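Local coordinates for protein RMD9, mitochondrial (PDB 7A9X), which binds a dodecameric AU-rich motif in the 3'-UTRs of yeast mitochondrial mRNAs and takes part in the processing or stability of these transcripts, at residues R89-Y94 against S109-L114; K163-G168 against L197-T202; I188-A193 against Q204-P209; L218-A221 against S225-E228. One frame throughout, in Å; residues are numbered along the deposited sequence.

Interaction 1 (R89-Y94 against S109-L114). With nucleotides of chain B.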
loop_
_atom_site.group_PDB
_atom_site.type_symbol
_atom_site.label_atom_id
_atom_site.label_comp_id
_atom_site.label_asym_id
_atom_site.label_seq_id
_atom_site.Cartn_x
_atom_site.Cartn_y
_atom_site.Cartn_z
ATOM N N ARG A 89 6.163 -6.725 -24.817
ATOM C CA ARG A 89 6.349 -6.669 -26.264
ATOM C C ARG A 89 6.318 -5.231 -26.768
ATOM O O ARG A 89 7.164 -4.827 -27.575
ATOM C CB ARG A 89 5.278 -7.509 -26.960
ATOM C CG ARG A 89 5.116 -7.229 -28.448
ATOM C CD ARG A 89 6.286 -7.753 -29.268
ATOM N NE ARG A 89 5.962 -7.789 -30.692
ATOM C CZ ARG A 89 6.832 -8.078 -31.655
ATOM N NH1 ARG A 89 6.442 -8.088 -32.922
ATOM N NH2 ARG A 89 8.093 -8.352 -31.351
ATOM N N ALA A 90 5.345 -4.443 -26.305
ATOM C CA ALA A 90 5.291 -3.037 -26.695
ATOM C C ALA A 90 6.536 -2.295 -26.233
ATOM O O ALA A 90 7.077 -1.455 -26.963
ATOM C CB ALA A 90 4.033 -2.379 -26.130
ATOM N N MET A 91 7.006 -2.591 -25.020
ATOM C CA MET A 91 8.216 -1.950 -24.522
ATOM C C MET A 91 9.436 -2.398 -25.313
ATOM O O MET A 91 10.351 -1.603 -25.558
ATOM C CB MET A 91 8.396 -2.255 -23.037
ATOM C CG MET A 91 9.178 -1.196 -22.303
ATOM S SD MET A 91 8.338 0.393 -22.420
ATOM C CE MET A 91 9.733 1.506 -22.294
ATOM N N GLU A 92 9.465 -3.668 -25.718
ATOM C CA GLU A 92 10.539 -4.154 -26.576
ATOM C C GLU A 92 10.522 -3.450 -27.925
ATOM O O GLU A 92 11.575 -3.052 -28.438
ATOM C CB GLU A 92 10.415 -5.669 -26.745
ATOM C CG GLU A 92 10.758 -6.190 -28.128
ATOM C CD GLU A 92 10.368 -7.644 -28.303
ATOM O OE1 GLU A 92 10.654 -8.454 -27.397
ATOM O OE2 GLU A 92 9.760 -7.975 -29.341
ATOM N N LEU A 93 9.334 -3.273 -28.512
ATOM C CA LEU A 93 9.235 -2.564 -29.782
ATOM C C LEU A 93 9.604 -1.093 -29.636
ATOM O O LEU A 93 10.052 -0.471 -30.604
ATOM C CB LEU A 93 7.822 -2.704 -30.350
ATOM C CG LEU A 93 7.408 -4.105 -30.801
ATOM C CD1 LEU A 93 5.929 -4.143 -31.155
ATOM C CD2 LEU A 93 8.258 -4.549 -31.980
ATOM N N TYR A 94 9.427 -0.526 -28.440
ATOM C CA TYR A 94 9.718 0.889 -28.235
ATOM C C TYR A 94 11.193 1.198 -28.464
ATOM O O TYR A 94 11.532 2.200 -29.106
ATOM C CB TYR A 94 9.297 1.308 -26.825
ATOM C CG TYR A 94 9.865 2.640 -26.396
ATOM C CD1 TYR A 94 9.313 3.830 -26.851
ATOM C CD2 TYR A 94 10.953 2.709 -25.534
ATOM C CE1 TYR A 94 9.828 5.051 -26.464
ATOM C CE2 TYR A 94 11.476 3.926 -25.140
ATOM C CZ TYR A 94 10.908 5.092 -25.608
ATOM O OH TYR A 94 11.425 6.305 -25.217
ATOM N N SER A 109 2.574 8.415 -26.320
ATOM C CA SER A 109 1.597 8.725 -25.282
ATOM C C SER A 109 0.734 7.514 -24.948
ATOM O O SER A 109 0.430 7.266 -23.775
ATOM C CB SER A 109 0.724 9.899 -25.722
ATOM O OG SER A 109 1.504 11.062 -25.933
ATOM N N ARG A 110 0.327 6.752 -25.966
ATOM C CA ARG A 110 -0.453 5.544 -25.715
ATOM C C ARG A 110 0.351 4.518 -24.929
ATOM O O ARG A 110 -0.211 3.779 -24.112
ATOM C CB ARG A 110 -0.935 4.947 -27.038
ATOM C CG ARG A 110 -1.886 5.845 -27.821
ATOM C CD ARG A 110 -3.341 5.585 -27.464
ATOM N NE ARG A 110 -3.853 4.373 -28.100
ATOM C CZ ARG A 110 -5.099 3.927 -27.968
ATOM N NH1 ARG A 110 -5.477 2.814 -28.584
ATOM N NH2 ARG A 110 -5.969 4.591 -27.218
ATOM N N LEU A 111 1.667 4.462 -25.154
ATOM C CA LEU A 111 2.509 3.547 -24.390
ATOM C C LEU A 111 2.626 3.984 -22.936
ATOM O O LEU A 111 2.543 3.152 -22.025
ATOM C CB LEU A 111 3.894 3.446 -25.027
ATOM C CG LEU A 111 4.873 2.512 -24.315
ATOM C CD1 LEU A 111 4.333 1.090 -24.302
ATOM C CD2 LEU A 111 6.239 2.562 -24.976
ATOM N N ILE A 112 2.821 5.286 -22.701
ATOM C CA ILE A 112 2.928 5.790 -21.333
ATOM C C ILE A 112 1.643 5.518 -20.562
ATOM O O ILE A 112 1.675 5.070 -19.410
ATOM C CB ILE A 112 3.273 7.291 -21.338
ATOM C CG1 ILE A 112 4.635 7.532 -21.993
ATOM C CG2 ILE A 112 3.260 7.839 -19.925
ATOM C CD1 ILE A 112 5.018 8.995 -22.067
ATOM N N HIS A 113 0.494 5.790 -21.185
ATOM C CA HIS A 113 -0.787 5.472 -20.563
ATOM C C HIS A 113 -0.870 3.989 -20.220
ATOM O O HIS A 113 -1.321 3.616 -19.128
ATOM C CB HIS A 113 -1.926 5.885 -21.498
ATOM C CG HIS A 113 -3.298 5.680 -20.930
ATOM N ND1 HIS A 113 -4.442 5.886 -21.671
ATOM C CD2 HIS A 113 -3.711 5.293 -19.700
ATOM C CE1 HIS A 113 -5.501 5.630 -20.924
ATOM N NE2 HIS A 113 -5.085 5.269 -19.723
ATOM N N LEU A 114 -0.415 3.129 -21.134
ATOM C CA LEU A 114 -0.475 1.690 -20.901
ATOM C C LEU A 114 0.374 1.289 -19.700
ATOM O O LEU A 114 -0.066 0.499 -18.858
ATOM C CB LEU A 114 -0.023 0.938 -22.153
ATOM C CG LEU A 114 -0.012 -0.584 -22.032
ATOM C CD1 LEU A 114 -1.411 -1.079 -21.705
ATOM C CD2 LEU A 114 0.508 -1.219 -23.312
ATOM P P A B 4 -7.379 9.168 -19.781
ATOM O OP1 A B 4 -6.219 9.964 -20.253
ATOM O OP2 A B 4 -7.236 7.703 -19.593
ATOM O "O5'" A B 4 -7.890 9.748 -18.386
ATOM C "C5'" A B 4 -8.214 11.122 -18.227
ATOM C "C4'" A B 4 -9.303 11.315 -17.200
ATOM O "O4'" A B 4 -10.575 10.866 -17.741
ATOM C "C3'" A B 4 -9.151 10.527 -15.907
ATOM O "O3'" A B 4 -8.266 11.136 -14.984
ATOM C "C2'" A B 4 -10.588 10.435 -15.407
ATOM O "O2'" A B 4 -10.990 11.652 -14.799
ATOM C "C1'" A B 4 -11.350 10.270 -16.722
ATOM N N9 A B 4 -11.533 8.846 -17.053
ATOM C C8 A B 4 -10.914 8.125 -18.045
ATOM N N7 A B 4 -11.272 6.864 -18.078
ATOM C C5 A B 4 -12.183 6.747 -17.036
ATOM C C6 A B 4 -12.929 5.659 -16.546
ATOM N N6 A B 4 -12.873 4.430 -17.064
ATOM N N1 A B 4 -13.747 5.879 -15.494
ATOM C C2 A B 4 -13.805 7.112 -14.972
ATOM N N3 A B 4 -13.155 8.214 -15.344
ATOM C C4 A B 4 -12.352 7.960 -16.393
#

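Interaction 2 (K163-G168 against L197-T202)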
loop_
_atom_site.group_PDB
_atom_site.type_symbol
_atom_site.label_atom_id
_atom_site.label_comp_id
_atom_site.label_asym_id
_atom_site.label_seq_id
_atom_site.Cartn_x
_atom_site.Cartn_y
_atom_site.Cartn_z
ATOM N N LYS A 163 14.651 12.212 -28.278
ATOM C CA LYS A 163 14.517 11.091 -29.202
ATOM C C LYS A 163 13.073 10.923 -29.656
ATOM O O LYS A 163 12.805 10.720 -30.845
ATOM C CB LYS A 163 15.022 9.803 -28.553
ATOM C CG LYS A 163 16.530 9.705 -28.430
ATOM C CD LYS A 163 16.922 8.355 -27.853
ATOM C CE LYS A 163 18.431 8.188 -27.768
ATOM N NZ LYS A 163 18.792 6.881 -27.146
ATOM N N VAL A 164 12.129 11.006 -28.720
ATOM C CA VAL A 164 10.716 10.814 -29.012
ATOM C C VAL A 164 9.941 12.016 -28.498
ATOM O O VAL A 164 10.371 12.710 -27.571
ATOM C CB VAL A 164 10.173 9.508 -28.390
ATOM C CG1 VAL A 164 10.820 8.297 -29.046
ATOM C CG2 VAL A 164 10.417 9.494 -26.888
ATOM N N SER A 165 8.793 12.264 -29.117
ATOM C CA SER A 165 7.903 13.346 -28.727
ATOM C C SER A 165 6.726 12.802 -27.930
ATOM O O SER A 165 6.411 11.611 -27.973
ATOM C CB SER A 165 7.398 14.102 -29.958
ATOM O OG SER A 165 6.389 15.030 -29.605
ATOM N N VAL A 166 6.069 13.696 -27.195
ATOM C CA VAL A 166 4.919 13.324 -26.381
ATOM C C VAL A 166 3.933 14.484 -26.371
ATOM O O VAL A 166 4.309 15.649 -26.534
ATOM C CB VAL A 166 5.348 12.923 -24.948
ATOM C CG1 VAL A 166 5.706 14.151 -24.113
ATOM C CG2 VAL A 166 4.275 12.080 -24.281
ATOM N N SER A 167 2.657 14.152 -26.198
ATOM C CA SER A 167 1.585 15.130 -26.140
ATOM C C SER A 167 1.255 15.447 -24.683
ATOM O O SER A 167 1.834 14.888 -23.750
ATOM C CB SER A 167 0.353 14.614 -26.883
ATOM O OG SER A 167 -0.252 13.541 -26.179
ATOM N N GLY A 168 0.304 16.363 -24.488
ATOM C CA GLY A 168 -0.150 16.664 -23.141
ATOM C C GLY A 168 -0.866 15.501 -22.487
ATOM O O GLY A 168 -0.827 15.351 -21.262
ATOM N N LEU A 197 13.442 22.657 -23.799
ATOM C CA LEU A 197 13.592 21.584 -24.769
ATOM C C LEU A 197 13.630 22.158 -26.178
ATOM O O LEU A 197 12.947 23.141 -26.480
ATOM C CB LEU A 197 12.451 20.568 -24.654
ATOM C CG LEU A 197 12.459 19.650 -23.432
ATOM C CD1 LEU A 197 11.332 18.631 -23.533
ATOM C CD2 LEU A 197 13.803 18.957 -23.295
ATOM N N SER A 198 14.429 21.526 -27.042
ATOM C CA SER A 198 14.547 21.990 -28.422
ATOM C C SER A 198 13.221 21.859 -29.162
ATOM O O SER A 198 12.762 22.806 -29.813
ATOM C CB SER A 198 15.645 21.211 -29.143
ATOM O OG SER A 198 15.701 21.581 -30.508
ATOM N N ASP A 199 12.593 20.690 -29.073
ATOM C CA ASP A 199 11.299 20.458 -29.708
ATOM C C ASP A 199 10.249 21.274 -28.971
ATOM O O ASP A 199 9.780 20.885 -27.900
ATOM C CB ASP A 199 10.960 18.972 -29.697
ATOM C CG ASP A 199 9.793 18.631 -30.608
ATOM O OD1 ASP A 199 9.182 19.559 -31.180
ATOM O OD2 ASP A 199 9.490 17.428 -30.759
ATOM N N GLU A 200 9.881 22.422 -29.544
ATOM C CA GLU A 200 8.934 23.312 -28.882
ATOM C C GLU A 200 7.567 22.660 -28.723
ATOM O O GLU A 200 6.824 22.994 -27.793
ATOM C CB GLU A 200 8.814 24.619 -29.666
ATOM C CG GLU A 200 8.034 25.706 -28.956
ATOM C CD GLU A 200 7.946 26.978 -29.771
ATOM O OE1 GLU A 200 8.323 26.949 -30.961
ATOM O OE2 GLU A 200 7.505 28.007 -29.221
ATOM N N THR A 201 7.226 21.721 -29.609
ATOM C CA THR A 201 5.918 21.077 -29.552
ATOM C C THR A 201 5.737 20.304 -28.250
ATOM O O THR A 201 4.726 20.462 -27.557
ATOM C CB THR A 201 5.742 20.156 -30.761
ATOM O OG1 THR A 201 5.982 20.897 -31.964
ATOM C CG2 THR A 201 4.333 19.589 -30.797
ATOM N N THR A 202 6.711 19.458 -27.899
ATOM C CA THR A 202 6.628 18.739 -26.632
ATOM C C THR A 202 6.759 19.684 -25.447
ATOM O O THR A 202 6.162 19.441 -24.392
ATOM C CB THR A 202 7.707 17.661 -26.546
ATOM O OG1 THR A 202 8.885 18.213 -25.946
ATOM C CG2 THR A 202 8.051 17.144 -27.925
#

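Interaction 3 (I188-A193 against Q204-P209)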
loop_
_atom_site.group_PDB
_atom_site.type_symbol
_atom_site.label_atom_id
_atom_site.label_comp_id
_atom_site.label_asym_id
_atom_site.label_seq_id
_atom_site.Cartn_x
_atom_site.Cartn_y
_atom_site.Cartn_z
ATOM N N ILE A 188 8.683 17.350 -10.604
ATOM C CA ILE A 188 8.931 18.775 -10.789
ATOM C C ILE A 188 10.136 18.992 -11.695
ATOM O O ILE A 188 10.132 19.883 -12.552
ATOM C CB ILE A 188 9.106 19.462 -9.423
ATOM C CG1 ILE A 188 7.887 19.189 -8.537
ATOM C CG2 ILE A 188 9.309 20.960 -9.598
ATOM C CD1 ILE A 188 7.933 19.894 -7.197
ATOM N N ARG A 189 11.180 18.173 -11.534
ATOM C CA ARG A 189 12.363 18.300 -12.380
ATOM C C ARG A 189 12.026 18.023 -13.840
ATOM O O ARG A 189 12.409 18.787 -14.733
ATOM C CB ARG A 189 13.458 17.349 -11.899
ATOM C CG ARG A 189 13.891 17.555 -10.459
ATOM C CD ARG A 189 14.773 16.404 -9.999
ATOM N NE ARG A 189 14.904 16.356 -8.546
ATOM C CZ ARG A 189 15.437 15.340 -7.876
ATOM N NH1 ARG A 189 15.891 14.277 -8.528
ATOM N NH2 ARG A 189 15.513 15.383 -6.553
ATOM N N ILE A 190 11.313 16.924 -14.101
ATOM C CA ILE A 190 10.949 16.577 -15.473
ATOM C C ILE A 190 10.079 17.664 -16.088
ATOM O O ILE A 190 10.270 18.054 -17.248
ATOM C CB ILE A 190 10.247 15.206 -15.511
ATOM C CG1 ILE A 190 11.218 14.096 -15.112
ATOM C CG2 ILE A 190 9.659 14.936 -16.890
ATOM C CD1 ILE A 190 10.584 12.717 -15.098
ATOM N N TRP A 191 9.114 18.176 -15.322
ATOM C CA TRP A 191 8.204 19.185 -15.851
ATOM C C TRP A 191 8.946 20.476 -16.173
ATOM O O TRP A 191 8.792 21.038 -17.264
ATOM C CB TRP A 191 7.071 19.441 -14.855
ATOM C CG TRP A 191 6.158 20.566 -15.245
ATOM C CD1 TRP A 191 5.245 20.572 -16.261
ATOM C CD2 TRP A 191 6.062 21.849 -14.613
ATOM N NE1 TRP A 191 4.593 21.782 -16.304
ATOM C CE2 TRP A 191 5.076 22.582 -15.303
ATOM C CE3 TRP A 191 6.717 22.448 -13.532
ATOM C CZ2 TRP A 191 4.730 23.887 -14.947
ATOM C CZ3 TRP A 191 6.372 23.741 -13.180
ATOM C CH2 TRP A 191 5.388 24.446 -13.885
ATOM N N GLU A 192 9.771 20.954 -15.240
ATOM C CA GLU A 192 10.469 22.211 -15.463
ATOM C C GLU A 192 11.610 22.057 -16.460
ATOM O O GLU A 192 11.993 23.035 -17.111
ATOM C CB GLU A 192 10.982 22.769 -14.133
ATOM C CG GLU A 192 10.773 24.269 -13.986
ATOM C CD GLU A 192 10.153 24.646 -12.655
ATOM O OE1 GLU A 192 10.288 23.867 -11.688
ATOM O OE2 GLU A 192 9.518 25.720 -12.579
ATOM N N ALA A 193 12.164 20.849 -16.600
ATOM C CA ALA A 193 13.161 20.630 -17.641
ATOM C C ALA A 193 12.529 20.598 -19.026
ATOM O O ALA A 193 13.229 20.821 -20.020
ATOM C CB ALA A 193 13.930 19.336 -17.384
ATOM N N GLN A 204 5.561 22.692 -25.360
ATOM C CA GLN A 204 4.235 23.279 -25.209
ATOM C C GLN A 204 3.244 22.284 -24.625
ATOM O O GLN A 204 2.305 22.685 -23.929
ATOM C CB GLN A 204 3.728 23.787 -26.556
ATOM C CG GLN A 204 4.485 24.984 -27.084
ATOM C CD GLN A 204 4.256 25.201 -28.564
ATOM O OE1 GLN A 204 3.686 24.349 -29.247
ATOM N NE2 GLN A 204 4.701 26.344 -29.071
ATOM N N ALA A 205 3.428 20.991 -24.901
ATOM C CA ALA A 205 2.512 19.989 -24.367
ATOM C C ALA A 205 2.592 19.924 -22.849
ATOM O O ALA A 205 1.570 19.758 -22.173
ATOM C CB ALA A 205 2.811 18.622 -24.982
ATOM N N PHE A 206 3.798 20.062 -22.291
ATOM C CA PHE A 206 3.970 20.045 -20.843
ATOM C C PHE A 206 3.431 21.299 -20.165
ATOM O O PHE A 206 3.368 21.333 -18.931
ATOM C CB PHE A 206 5.447 19.868 -20.485
ATOM C CG PHE A 206 5.908 18.434 -20.478
ATOM C CD1 PHE A 206 6.286 17.805 -21.654
ATOM C CD2 PHE A 206 5.980 17.721 -19.289
ATOM C CE1 PHE A 206 6.715 16.488 -21.647
ATOM C CE2 PHE A 206 6.408 16.404 -19.276
ATOM C CZ PHE A 206 6.776 15.787 -20.455
ATOM N N GLN A 207 3.049 22.320 -20.929
ATOM C CA GLN A 207 2.471 23.538 -20.380
ATOM C C GLN A 207 0.967 23.622 -20.597
ATOM O O GLN A 207 0.356 24.638 -20.250
ATOM C CB GLN A 207 3.158 24.766 -20.981
ATOM C CG GLN A 207 4.649 24.825 -20.696
ATOM C CD GLN A 207 4.951 24.884 -19.212
ATOM O OE1 GLN A 207 4.217 25.503 -18.441
ATOM N NE2 GLN A 207 6.034 24.233 -18.803
ATOM N N GLU A 208 0.361 22.581 -21.161
ATOM C CA GLU A 208 -1.075 22.566 -21.373
ATOM C C GLU A 208 -1.815 22.573 -20.034
ATOM O O GLU A 208 -1.277 22.122 -19.018
ATOM C CB GLU A 208 -1.475 21.340 -22.191
ATOM C CG GLU A 208 -0.978 21.376 -23.630
ATOM C CD GLU A 208 -1.368 20.142 -24.417
ATOM O OE1 GLU A 208 -0.686 19.839 -25.420
ATOM O OE2 GLU A 208 -2.354 19.475 -24.034
ATOM N N PRO A 209 -3.051 23.086 -20.010
ATOM C CA PRO A 209 -3.769 23.222 -18.728
ATOM C C PRO A 209 -3.903 21.930 -17.939
ATOM O O PRO A 209 -3.805 21.959 -16.705
ATOM C CB PRO A 209 -5.138 23.765 -19.159
ATOM C CG PRO A 209 -4.862 24.507 -20.418
ATOM C CD PRO A 209 -3.770 23.742 -21.117
#

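Interaction 4 (L218-A221 against S225-E228)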
loop_
_atom_site.group_PDB
_atom_site.type_symbol
_atom_site.label_atom_id
_atom_site.label_comp_id
_atom_site.label_asym_id
_atom_site.label_seq_id
_atom_site.Cartn_x
_atom_site.Cartn_y
_atom_site.Cartn_z
ATOM N N LEU A 218 1.613 19.603 -6.472
ATOM C CA LEU A 218 3.025 19.403 -6.157
ATOM C C LEU A 218 3.731 20.732 -5.928
ATOM O O LEU A 218 4.617 20.831 -5.070
ATOM C CB LEU A 218 3.713 18.620 -7.274
ATOM C CG LEU A 218 3.169 17.225 -7.582
ATOM C CD1 LEU A 218 4.066 16.529 -8.591
ATOM C CD2 LEU A 218 3.041 16.399 -6.313
ATOM N N LEU A 219 3.355 21.765 -6.686
ATOM C CA LEU A 219 3.987 23.070 -6.525
ATOM C C LEU A 219 3.580 23.723 -5.211
ATOM O O LEU A 219 4.404 24.368 -4.551
ATOM C CB LEU A 219 3.636 23.976 -7.707
ATOM C CG LEU A 219 4.119 23.500 -9.078
ATOM C CD1 LEU A 219 3.803 24.528 -10.152
ATOM C CD2 LEU A 219 5.609 23.196 -9.044
ATOM N N TYR A 220 2.315 23.572 -4.813
ATOM C CA TYR A 220 1.882 24.136 -3.541
ATOM C C TYR A 220 2.522 23.414 -2.363
ATOM O O TYR A 220 2.784 24.034 -1.326
ATOM C CB TYR A 220 0.360 24.089 -3.418
ATOM C CG TYR A 220 -0.124 24.606 -2.086
ATOM C CD1 TYR A 220 -0.174 25.971 -1.829
ATOM C CD2 TYR A 220 -0.508 23.733 -1.075
ATOM C CE1 TYR A 220 -0.606 26.453 -0.608
ATOM C CE2 TYR A 220 -0.941 24.205 0.149
ATOM C CZ TYR A 220 -0.988 25.566 0.375
ATOM O OH TYR A 220 -1.418 26.041 1.592
ATOM N N ALA A 221 2.773 22.110 -2.499
ATOM C CA ALA A 221 3.471 21.380 -1.447
ATOM C C ALA A 221 4.876 21.927 -1.243
ATOM O O ALA A 221 5.354 22.031 -0.107
ATOM C CB ALA A 221 3.515 19.891 -1.786
ATOM N N SER A 225 2.963 28.676 -2.019
ATOM C CA SER A 225 2.549 29.956 -2.572
ATOM C C SER A 225 1.130 29.859 -3.114
ATOM O O SER A 225 0.813 28.945 -3.883
ATOM C CB SER A 225 3.503 30.399 -3.681
ATOM O OG SER A 225 2.940 31.456 -4.437
ATOM N N LEU A 226 0.281 30.800 -2.709
ATOM C CA LEU A 226 -1.072 30.908 -3.230
ATOM C C LEU A 226 -1.198 31.993 -4.287
ATOM O O LEU A 226 -2.308 32.262 -4.755
ATOM C CB LEU A 226 -2.065 31.167 -2.094
ATOM C CG LEU A 226 -2.327 30.021 -1.112
ATOM C CD1 LEU A 226 -1.296 30.005 0.011
ATOM C CD2 LEU A 226 -3.740 30.102 -0.553
ATOM N N THR A 227 -0.086 32.616 -4.678
ATOM C CA THR A 227 -0.102 33.695 -5.659
ATOM C C THR A 227 -0.609 33.203 -7.008
ATOM O O THR A 227 -1.667 33.638 -7.475
ATOM C CB THR A 227 1.296 34.296 -5.811
ATOM O OG1 THR A 227 1.791 34.687 -4.524
ATOM C CG2 THR A 227 1.255 35.513 -6.723
ATOM N N GLU A 228 0.142 32.303 -7.639
ATOM C CA GLU A 228 -0.299 31.732 -8.908
ATOM C C GLU A 228 -1.639 31.008 -8.807
ATOM O O GLU A 228 -2.451 31.152 -9.737
ATOM C CB GLU A 228 0.789 30.801 -9.462
ATOM C CG GLU A 228 0.525 30.295 -10.873
ATOM C CD GLU A 228 0.390 31.420 -11.883
ATOM O OE1 GLU A 228 -0.647 31.479 -12.580
ATOM O OE2 GLU A 228 1.317 32.252 -11.977
#

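Interaction 1 (R89-Y94 against S109-L114)
L111 meets the Y94 ring obliquely: its CD2 methyl lies 3.8 Å from Y94 CD1 and is packed against the root of the ring, by CB and CG, not its hydroxyl end. E92 OE2 lies at the edge of the R89 guanidinium, 13° out of its plane, and R89 NH2 donates to it in a 2.6 Å salt bridge, while L93 CD2 sits over the centre of one face; the group is gripped by its own helical turn. The H113 imidazole approaches the RNA, with H113 CE1 3.0 Å from phosphate atom OP2 of A4 of chain B, and is steadied by a stack on H173 and a hydrogen bond between ND1 and Y169 OH. The two segments belong to helices 78-97 and 105-128, a hairpin ahead of the pentatricopeptide repeats; the segment axes run roughly antiparallel, at 142°, and come no closer than 11.1 Å, a distance spanned mainly by L111. With its CG anti to the backbone N (chi1 180°), L111 brings CD1 to 3.9 Å from A90 CB and CD2 to 4.0 Å from M91 SD, crossing the methionine at about a right angle. I155 of helix 151-161 and F47 of helix 41-48 also touch this leucine.

Interaction 2 (K163-G168 against L197-T202)
S165 turns its OG anti to the backbone N (chi1 172°), and T202 sets its CG2 methyl anti to its own carbonyl carbon (chi1 91°, some 30° from a staggered position); the T202 methyl thereby packs beside the serine oxygen, S165 OG 3.2 Å from T202 CG2. S165 CB backs it up, 3.7 Å from the same T202 CG2, and D199 OD2 stands at the rim, 4.0 Å from S165 CB. One residue on, the chain passes beside T202, with V166 O 3.9 Å from T202 CA. The threonine hydroxyl faces back into its own turn, where T202 OG1 gives a weak 3.4 Å hydrogen bond to D199 O. D199 is the N-cap of helix 200-205: its OD1 accepts a weak bond from T201 N at 3.3 Å, and its other oxygen is the one near the serine. V166 packs on S109 and I112 of helix 105-128 and on F206. S167, in turn, caps helix 168-180, its OG taking weak bonds from Y169 N and G170 N, and packs on an adenine base of the bound RNA. The loop leading into helix 168-180 thus packs on the first turn of helix 200-205; in this pentatricopeptide alpha-solenoid the S167 cap opens PPR1 and the D199 cap starts the short helix between PPR1 and PPR2.

Interaction 3 (I188-A193 against Q204-P209)
W191 gives the one hydrogen bond between the segments: its indole NE1 donates to F206 O at 2.9 Å. The oxygen lies at the edge of the indole, in the ring plane, but the bond is bent (133° at the hydrogen) and the donor is tilted 29° from the carbonyl plane. W191 CG, anti to the backbone N, carries the indole from the helix toward the A205-E208 turn. Apolar packing comes from the phenyl ring: W191 CD1 stands at its edge, 4.2 Å from F206 CD2, while I190 CG2 reaches F206 CE2 obliquely at 4.3 Å. A polar-aromatic contact completes the set. Bent at chi2, the Q207 side chain crosses the tryptophan at about a right angle, its amide plane turned 40° from the ring, with Q207 NE2 3.8 Å from W191 NE1 and Q207 OE1 3.9 Å from W191 CZ2. The type I turn A205-E208 presents this carbonyl and both side chains just before helix 209-223, whose V211, M215 and L219 pack on the tryptophan. A leucine in place of W191 would probably leave F206 O without its N-H partner and open a gap beside the Q207 amide. The contact thus pairs a buried indole N-H with a backbone carbonyl of the A205-E208 turn, adding a directional bond to the apolar join between PPR1 and the turn leading into PPR2.

Interaction 4 (L218-A221 against S225-E228)
Y220 meets the following turn with one edge of its ring. At that edge, in the ring plane, lie S225 O, 3.7 Å from Y220 CD1, and the L226 methyl CD1, 3.7 Å from Y220 CE1; L226 CG follows at 4.0 Å from the same Y220 CE1. The carbonyl oxygen faces the ring's C-H rim, a weakly polar approach at most. CG anti to the backbone N (chi1 177°) brings the ring edge over to S225 and L226. An alanine in place of Y220 would probably leave L226 without its aromatic neighbour and open a gap between turn and helix. In the second shell, S225 points its CB away from the tyrosine and caps helix 227-237: T227 N donates to S225 OG at 3.2 Å, 153° at the hydrogen. T223 OG1 pins the connection from the other end, hydrogen-bonded to both L219 O and S225 N. The contact and the serine cap together shape the tight helix-turn-helix of PPR2, in which helix 209-223 passes to helix 227-237 within a few residues. On the side of the repeat that follows, V254 and K257 of helix 245-257 also touch the tyrosine and A258 packs on both Y220 and L226, while helix 184-193 meets L218 and L219.

The contacts follow the chain from the hairpin before the repeats into PPR2. Interactions 1 and 2 have centres about 17 Å apart and touch through S109 and S167, probably hydrogen-bonded by their hydroxyls. Interactions 2 and 3 share helix 200-205 and alternate along the sequence, their centres about 10 Å apart; G168 packs on A205. Interaction 4 lies in series after interaction 3, about 15 Å between centres, and I188 CD1 packs against L218 O where they join. Interactions 1 and 4 do not touch, their centres about 33 Å apart. Neighbouring contacts thus couple successive helices of the solenoid, and interactions 1 to 3 approach the bound RNA more closely than interaction 4.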